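Local coordinates for protein pseudoperoxidase (Leishmania major, PDB 5VIA) that binds heme b, its iron held between a histidine and a cysteine, and belongs to the peroxidase family although it is described as a pseudoperoxidase, at residues C152-F164 / T175-Y188. Sequence-based numbering, arbitrary orientation.
Sequences CVALLACHSVGEF and THTGRRYTLNNRYY. With HEM (protoporphyrin IX containing Fe), chain B.
The imidazole of His-159 lies flat against that of His-176, centroids 3.7 Å apart and planes at 10°, while its NE2 binds the heme iron at 2.3 Å. CE1 of His-176 sits over the centre of the His-159 ring. On the opposite face of His-176, Phe-164 presents its edge, with CZ 3.7 Å from NE2; one face of the phenyl ring lies over heme CAA. His-176 is thus sandwiched, its own edge turned to the porphyrin. Water 3 joins His-176 ND1 to Val-161 O. Tyr-187, with CG anti to its backbone N (chi1 168°), lays one ring face against Leu-156 O, which stands over the ring centre, and brings CD1 to 3.6 Å from His-159 CB. Further along, Tyr-188 OH donates to Val-153 O (2.7 Å), which Leu-156 N reaches from the other face of the carbonyl plane. At the heme-propionate end, Gly-162 N bonds to Arg-180 O (3.2 Å) and Glu-163 N to heme O2D. Arg-180 bends at its third torsion, and its NH1 reaches Glu-163 OE2 (2.9 Å) from the syn side, somewhat out of the carboxylate plane, a salt bridge with the two planar groups 64° apart. This is the proximal heme pocket of a peroxidase fold. Glu-243 OE1 is hydrogen-bonded to both His-159 ND1 and Tyr-187 OH, and Cys-60 is the iron's other axial ligand. Helix 149-155 leads into residues 156-164 on the proximal side of the heme, residues 175-185 run on into helix 186-194, and helices 250-261 and 263-279 pack alongside through Trp-252, Tyr-259 and Trp-266.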
loop_
_atom_site.group_PDB
_atom_site.type_symbol
_atom_site.label_atom_id
_atom_site.label_comp_id
_atom_site.label_asym_id
_atom_site.label_seq_id
_atom_site.Cartn_x
_atom_site.Cartn_y
_atom_site.Cartn_z
ATOM N N CYS A 152 -12.285 -0.580 -0.901
ATOM C CA CYS A 152 -11.392 -1.264 0.047
ATOM C C CYS A 152 -10.753 -2.479 -0.604
ATOM O O CYS A 152 -9.529 -2.666 -0.548
ATOM C CB CYS A 152 -12.175 -1.740 1.274
ATOM S SG CYS A 152 -12.761 -0.429 2.365
ATOM N N VAL A 153 -11.596 -3.302 -1.223
ATOM C CA VAL A 153 -11.145 -4.547 -1.849
ATOM C C VAL A 153 -10.222 -4.251 -3.023
ATOM O O VAL A 153 -9.214 -4.942 -3.231
ATOM C CB VAL A 153 -12.351 -5.387 -2.299
ATOM C CG1 VAL A 153 -11.917 -6.586 -3.144
ATOM C CG2 VAL A 153 -13.161 -5.828 -1.082
ATOM N N ALA A 154 -10.546 -3.200 -3.769
ATOM C CA ALA A 154 -9.739 -2.797 -4.917
ATOM C C ALA A 154 -8.324 -2.402 -4.510
ATOM O O ALA A 154 -7.354 -2.605 -5.263
ATOM C CB ALA A 154 -10.423 -1.647 -5.663
ATOM N N LEU A 155 -8.199 -1.827 -3.318
ATOM C CA LEU A 155 -6.916 -1.303 -2.866
ATOM C C LEU A 155 -5.948 -2.435 -2.566
ATOM O O LEU A 155 -4.733 -2.264 -2.662
ATOM C CB LEU A 155 -7.144 -0.455 -1.615
ATOM C CG LEU A 155 -6.255 0.735 -1.271
ATOM C CD1 LEU A 155 -5.790 1.560 -2.500
ATOM C CD2 LEU A 155 -7.047 1.605 -0.296
ATOM N N LEU A 156 -6.484 -3.597 -2.203
ATOM C CA LEU A 156 -5.613 -4.707 -1.791
ATOM C C LEU A 156 -4.827 -5.342 -2.939
ATOM O O LEU A 156 -3.891 -6.117 -2.698
ATOM C CB LEU A 156 -6.387 -5.737 -0.960
ATOM C CG LEU A 156 -6.692 -5.262 0.472
ATOM C CD1 LEU A 156 -7.585 -6.234 1.184
ATOM C CD2 LEU A 156 -5.408 -5.078 1.280
ATOM N N ALA A 157 -5.161 -4.996 -4.183
ATOM C CA ALA A 157 -4.370 -5.473 -5.321
ATOM C C ALA A 157 -2.965 -4.891 -5.339
ATOM O O ALA A 157 -2.139 -5.312 -6.163
ATOM C CB ALA A 157 -5.058 -5.182 -6.621
ATOM N N CYS A 158 -2.679 -3.926 -4.458
ATOM C CA CYS A 158 -1.289 -3.502 -4.277
ATOM C C CYS A 158 -0.442 -4.668 -3.787
ATOM O O CYS A 158 0.773 -4.644 -3.916
ATOM C CB CYS A 158 -1.160 -2.336 -3.302
ATOM S SG CYS A 158 -1.821 -0.766 -3.943
ATOM N N HIS A 159 -1.079 -5.683 -3.211
ATOM C CA HIS A 159 -0.349 -6.892 -2.790
ATOM C C HIS A 159 0.098 -7.768 -3.960
ATOM O O HIS A 159 0.774 -8.792 -3.769
ATOM C CB HIS A 159 -1.203 -7.701 -1.826
ATOM C CG HIS A 159 -1.225 -7.143 -0.440
ATOM N ND1 HIS A 159 -2.024 -7.656 0.558
ATOM C CD2 HIS A 159 -0.533 -6.121 0.117
ATOM C CE1 HIS A 159 -1.820 -6.981 1.673
ATOM N NE2 HIS A 159 -0.927 -6.044 1.429
ATOM N N SER A 160 -0.269 -7.374 -5.175
ATOM C CA SER A 160 0.193 -8.105 -6.346
ATOM C C SER A 160 1.633 -7.711 -6.699
ATOM O O SER A 160 2.257 -8.353 -7.538
ATOM C CB SER A 160 -0.743 -7.859 -7.524
ATOM O OG SER A 160 -0.639 -6.517 -7.931
ATOM N N VAL A 161 2.163 -6.674 -6.042
ATOM C CA VAL A 161 3.569 -6.287 -6.230
ATOM C C VAL A 161 4.313 -6.279 -4.895
ATOM O O VAL A 161 3.698 -6.416 -3.830
ATOM C CB VAL A 161 3.708 -4.884 -6.869
ATOM C CG1 VAL A 161 3.130 -4.864 -8.281
ATOM C CG2 VAL A 161 3.040 -3.829 -6.000
ATOM N N GLY A 162 5.629 -6.100 -4.955
ATOM C CA GLY A 162 6.445 -6.004 -3.757
ATOM C C GLY A 162 6.808 -7.343 -3.151
ATOM O O GLY A 162 6.532 -8.391 -3.729
ATOM N N GLU A 163 7.439 -7.313 -1.982
ATOM C CA GLU A 163 7.806 -8.543 -1.299
ATOM C C GLU A 163 7.937 -8.333 0.202
ATOM O O GLU A 163 7.793 -7.216 0.706
ATOM C CB GLU A 163 9.120 -9.092 -1.865
ATOM C CG GLU A 163 10.221 -8.070 -1.950
ATOM C CD GLU A 163 11.429 -8.587 -2.699
ATOM O OE1 GLU A 163 12.110 -9.505 -2.207
ATOM O OE2 GLU A 163 11.701 -8.086 -3.803
ATOM N N PHE A 164 8.246 -9.418 0.903
ATOM C CA PHE A 164 8.409 -9.405 2.352
ATOM C C PHE A 164 9.834 -9.054 2.762
ATOM O O PHE A 164 10.791 -9.414 2.070
ATOM C CB PHE A 164 7.999 -10.772 2.915
ATOM C CG PHE A 164 6.511 -10.976 2.955
ATOM C CD1 PHE A 164 5.765 -11.031 1.778
ATOM C CD2 PHE A 164 5.847 -11.082 4.171
ATOM C CE1 PHE A 164 4.382 -11.201 1.815
ATOM C CE2 PHE A 164 4.457 -11.245 4.211
ATOM C CZ PHE A 164 3.733 -11.311 3.029
ATOM N N THR A 175 6.549 -13.408 -1.324
ATOM C CA THR A 175 5.688 -12.354 -1.854
ATOM C C THR A 175 4.269 -12.783 -1.547
ATOM O O THR A 175 4.075 -13.876 -1.030
ATOM C CB THR A 175 5.884 -12.183 -3.365
ATOM O OG1 THR A 175 5.596 -13.420 -4.030
ATOM C CG2 THR A 175 7.330 -11.798 -3.661
ATOM N N HIS A 176 3.280 -11.940 -1.831
ATOM C CA HIS A 176 1.895 -12.342 -1.629
ATOM C C HIS A 176 1.412 -13.327 -2.702
ATOM O O HIS A 176 0.649 -14.256 -2.403
ATOM C CB HIS A 176 0.967 -11.122 -1.630
ATOM C CG HIS A 176 0.991 -10.338 -0.356
ATOM N ND1 HIS A 176 1.652 -9.135 -0.230
ATOM C CD2 HIS A 176 0.420 -10.580 0.849
ATOM C CE1 HIS A 176 1.486 -8.667 0.995
ATOM N NE2 HIS A 176 0.744 -9.527 1.672
ATOM N N THR A 177 1.835 -13.114 -3.951
ATOM C CA THR A 177 1.251 -13.841 -5.085
ATOM C C THR A 177 2.266 -14.538 -5.984
ATOM O O THR A 177 1.891 -15.133 -6.996
ATOM C CB THR A 177 0.397 -12.911 -5.977
ATOM O OG1 THR A 177 1.256 -12.032 -6.719
ATOM C CG2 THR A 177 -0.563 -12.097 -5.139
ATOM N N GLY A 178 3.546 -14.468 -5.631
ATOM C CA GLY A 178 4.553 -15.162 -6.416
ATOM C C GLY A 178 5.208 -14.271 -7.455
ATOM O O GLY A 178 6.146 -14.693 -8.150
ATOM N N ARG A 179 4.716 -13.037 -7.563
ATOM C CA ARG A 179 5.273 -12.063 -8.498
ATOM C C ARG A 179 5.418 -10.707 -7.830
ATOM O O ARG A 179 4.806 -10.440 -6.784
ATOM C CB ARG A 179 4.416 -11.944 -9.764
ATOM C CG ARG A 179 4.350 -13.218 -10.573
ATOM C CD ARG A 179 3.807 -12.970 -11.967
ATOM N NE ARG A 179 3.633 -14.226 -12.696
ATOM C CZ ARG A 179 2.787 -14.393 -13.711
ATOM N NH1 ARG A 179 2.033 -13.380 -14.126
ATOM N NH2 ARG A 179 2.689 -15.574 -14.307
ATOM N N ARG A 180 6.226 -9.846 -8.440
ATOM C CA ARG A 180 6.638 -8.609 -7.785
ATOM C C ARG A 180 6.439 -7.333 -8.596
ATOM O O ARG A 180 6.383 -6.253 -8.027
ATOM C CB ARG A 180 8.125 -8.708 -7.423
ATOM C CG ARG A 180 8.439 -9.808 -6.445
ATOM C CD ARG A 180 9.888 -9.782 -6.050
ATOM N NE ARG A 180 10.742 -10.242 -7.129
ATOM C CZ ARG A 180 12.068 -10.211 -7.069
ATOM N NH1 ARG A 180 12.664 -9.726 -5.983
ATOM N NH2 ARG A 180 12.793 -10.648 -8.087
ATOM N N TYR A 181 6.368 -7.442 -9.917
ATOM C CA TYR A 181 6.550 -6.249 -10.743
ATOM C C TYR A 181 5.373 -5.773 -11.601
ATOM O O TYR A 181 5.531 -4.807 -12.338
ATOM C CB TYR A 181 7.816 -6.379 -11.598
ATOM C CG TYR A 181 9.078 -6.538 -10.771
ATOM C CD1 TYR A 181 9.473 -5.548 -9.872
ATOM C CD2 TYR A 181 9.868 -7.673 -10.890
ATOM C CE1 TYR A 181 10.636 -5.686 -9.116
ATOM C CE2 TYR A 181 11.023 -7.818 -10.149
ATOM C CZ TYR A 181 11.399 -6.824 -9.259
ATOM O OH TYR A 181 12.551 -6.979 -8.514
ATOM N N THR A 182 4.204 -6.409 -11.489
ATOM C CA THR A 182 3.013 -5.938 -12.224
ATOM C C THR A 182 1.827 -5.735 -11.285
ATOM O O THR A 182 1.340 -6.699 -10.669
ATOM C CB THR A 182 2.624 -6.903 -13.361
ATOM O OG1 THR A 182 3.757 -7.110 -14.216
ATOM C CG2 THR A 182 1.509 -6.334 -14.195
ATOM N N LEU A 183 1.361 -4.493 -11.163
ATOM C CA LEU A 183 0.235 -4.218 -10.274
ATOM C C LEU A 183 -1.062 -4.363 -11.064
ATOM O O LEU A 183 -1.499 -3.434 -11.747
ATOM C CB LEU A 183 0.343 -2.828 -9.637
ATOM C CG LEU A 183 -0.367 -2.586 -8.294
ATOM C CD1 LEU A 183 -0.057 -1.197 -7.735
ATOM C CD2 LEU A 183 -1.879 -2.777 -8.394
ATOM N N ASN A 184 -1.659 -5.542 -10.974
ATOM C CA ASN A 184 -2.944 -5.799 -11.619
ATOM C C ASN A 184 -3.843 -6.659 -10.738
ATOM O O ASN A 184 -3.584 -6.811 -9.547
ATOM C CB ASN A 184 -2.749 -6.428 -13.000
ATOM C CG ASN A 184 -2.071 -7.782 -12.936
ATOM O OD1 ASN A 184 -1.969 -8.397 -11.869
ATOM N ND2 ASN A 184 -1.594 -8.253 -14.084
ATOM N N ASN A 185 -4.887 -7.228 -11.332
ATOM C CA ASN A 185 -5.883 -7.976 -10.564
ATOM C C ASN A 185 -5.505 -9.439 -10.325
ATOM O O ASN A 185 -6.355 -10.254 -9.972
ATOM C CB ASN A 185 -7.241 -7.909 -11.265
ATOM C CG ASN A 185 -7.222 -8.553 -12.631
ATOM O OD1 ASN A 185 -6.177 -8.623 -13.275
ATOM N ND2 ASN A 185 -8.379 -9.038 -13.083
ATOM N N ARG A 186 -4.233 -9.776 -10.516
ATOM C CA ARG A 186 -3.808 -11.159 -10.326
ATOM C C ARG A 186 -3.966 -11.580 -8.862
ATOM O O ARG A 186 -4.206 -12.743 -8.570
ATOM C CB ARG A 186 -2.358 -11.346 -10.793
ATOM C CG ARG A 186 -1.997 -12.807 -11.036
ATOM C CD ARG A 186 -0.649 -12.976 -11.754
ATOM N NE ARG A 186 -0.146 -14.335 -11.538
ATOM C CZ ARG A 186 0.508 -14.708 -10.442
ATOM N NH1 ARG A 186 0.749 -13.827 -9.482
ATOM N NH2 ARG A 186 0.911 -15.958 -10.305
ATOM N N TYR A 187 -3.834 -10.615 -7.958
ATOM C CA TYR A 187 -4.047 -10.824 -6.528
ATOM C C TYR A 187 -5.338 -11.608 -6.245
ATOM O O TYR A 187 -5.328 -12.617 -5.529
ATOM C CB TYR A 187 -4.076 -9.457 -5.824
ATOM C CG TYR A 187 -4.557 -9.476 -4.391
ATOM C CD1 TYR A 187 -3.714 -9.859 -3.348
ATOM C CD2 TYR A 187 -5.852 -9.088 -4.073
ATOM C CE1 TYR A 187 -4.164 -9.868 -2.018
ATOM C CE2 TYR A 187 -6.308 -9.092 -2.756
ATOM C CZ TYR A 187 -5.462 -9.482 -1.737
ATOM O OH TYR A 187 -5.929 -9.488 -0.438
ATOM N N TYR A 188 -6.444 -11.149 -6.827
ATOM C CA TYR A 188 -7.739 -11.795 -6.625
ATOM C C TYR A 188 -7.770 -13.205 -7.190
ATOM O O TYR A 188 -8.335 -14.122 -6.580
ATOM C CB TYR A 188 -8.840 -10.946 -7.269
ATOM C CG TYR A 188 -8.711 -9.506 -6.861
ATOM C CD1 TYR A 188 -9.019 -9.113 -5.570
ATOM C CD2 TYR A 188 -8.241 -8.550 -7.752
ATOM C CE1 TYR A 188 -8.877 -7.803 -5.175
ATOM C CE2 TYR A 188 -8.104 -7.229 -7.370
ATOM C CZ TYR A 188 -8.418 -6.865 -6.078
ATOM O OH TYR A 188 -8.270 -5.565 -5.675
HETATM C CHA HEM B . 3.388 -5.368 1.853
HETATM C CHB HEM B . -0.080 -6.920 4.906
HETATM C CHC HEM B . -2.806 -3.173 3.459
HETATM C CHD HEM B . 0.356 -2.093 -0.092
HETATM C C1A HEM B . 2.709 -6.038 2.841
HETATM C C2A HEM B . 3.291 -7.062 3.681
HETATM C C3A HEM B . 2.356 -7.490 4.524
HETATM C C4A HEM B . 1.123 -6.756 4.248
HETATM C CMA HEM B . 2.531 -8.577 5.600
HETATM C CAA HEM B . 4.763 -7.524 3.630
HETATM C CBA HEM B . 5.529 -6.386 4.331
HETATM C CGA HEM B . 7.022 -6.623 4.391
HETATM O O1A HEM B . 7.443 -7.624 5.022
HETATM O O2A HEM B . 7.791 -5.789 3.839
HETATM C C1B HEM B . -1.134 -6.033 4.817
HETATM C C2B HEM B . -2.380 -6.081 5.547
HETATM C C3B HEM B . -3.140 -5.040 5.177
HETATM C C4B HEM B . -2.408 -4.305 4.146
HETATM C CMB HEM B . -2.733 -7.140 6.602
HETATM C CAB HEM B . -4.550 -4.760 5.755
HETATM C CBB HEM B . -5.063 -3.527 5.818
HETATM C C1C HEM B . -2.209 -2.556 2.373
HETATM C C2C HEM B . -2.743 -1.424 1.604
HETATM C C3C HEM B . -1.849 -1.132 0.620
HETATM C C4C HEM B . -0.741 -2.067 0.742
HETATM C CMC HEM B . -4.092 -0.720 1.924
HETATM C CAC HEM B . -1.824 -0.049 -0.483
HETATM C CBC HEM B . -2.717 0.948 -0.557
HETATM C C1D HEM B . 1.467 -2.883 0.080
HETATM C C2D HEM B . 2.627 -2.892 -0.787
HETATM C C3D HEM B . 3.575 -3.919 -0.182
HETATM C C4D HEM B . 2.889 -4.424 0.990
HETATM C CMD HEM B . 2.859 -2.043 -2.056
HETATM C CAD HEM B . 4.983 -4.308 -0.703
HETATM C CBD HEM B . 5.940 -3.310 -0.038
HETATM C CGD HEM B . 7.378 -3.579 -0.412
HETATM O O1D HEM B . 8.292 -2.967 0.217
HETATM O O2D HEM B . 7.601 -4.405 -1.332
HETATM N NA HEM B . 1.376 -5.878 3.207
HETATM N NB HEM B . -1.187 -4.950 3.967
HETATM N NC HEM B . -0.982 -2.921 1.811
HETATM N ND HEM B . 1.648 -3.806 1.106
HETATM FE FE HEM B . 0.245 -4.380 2.580
HETATM O O HOH W 1 2.628 -10.478 -4.999
HETATM O O HOH W 2 3.192 -8.706 -10.075
HETATM O O HOH W 3 2.860 -6.964 -1.415
HETATM O O HOH W 4 4.345 -9.193 -2.026
HETATM O O HOH W 5 12.651 -5.846 -6.217
#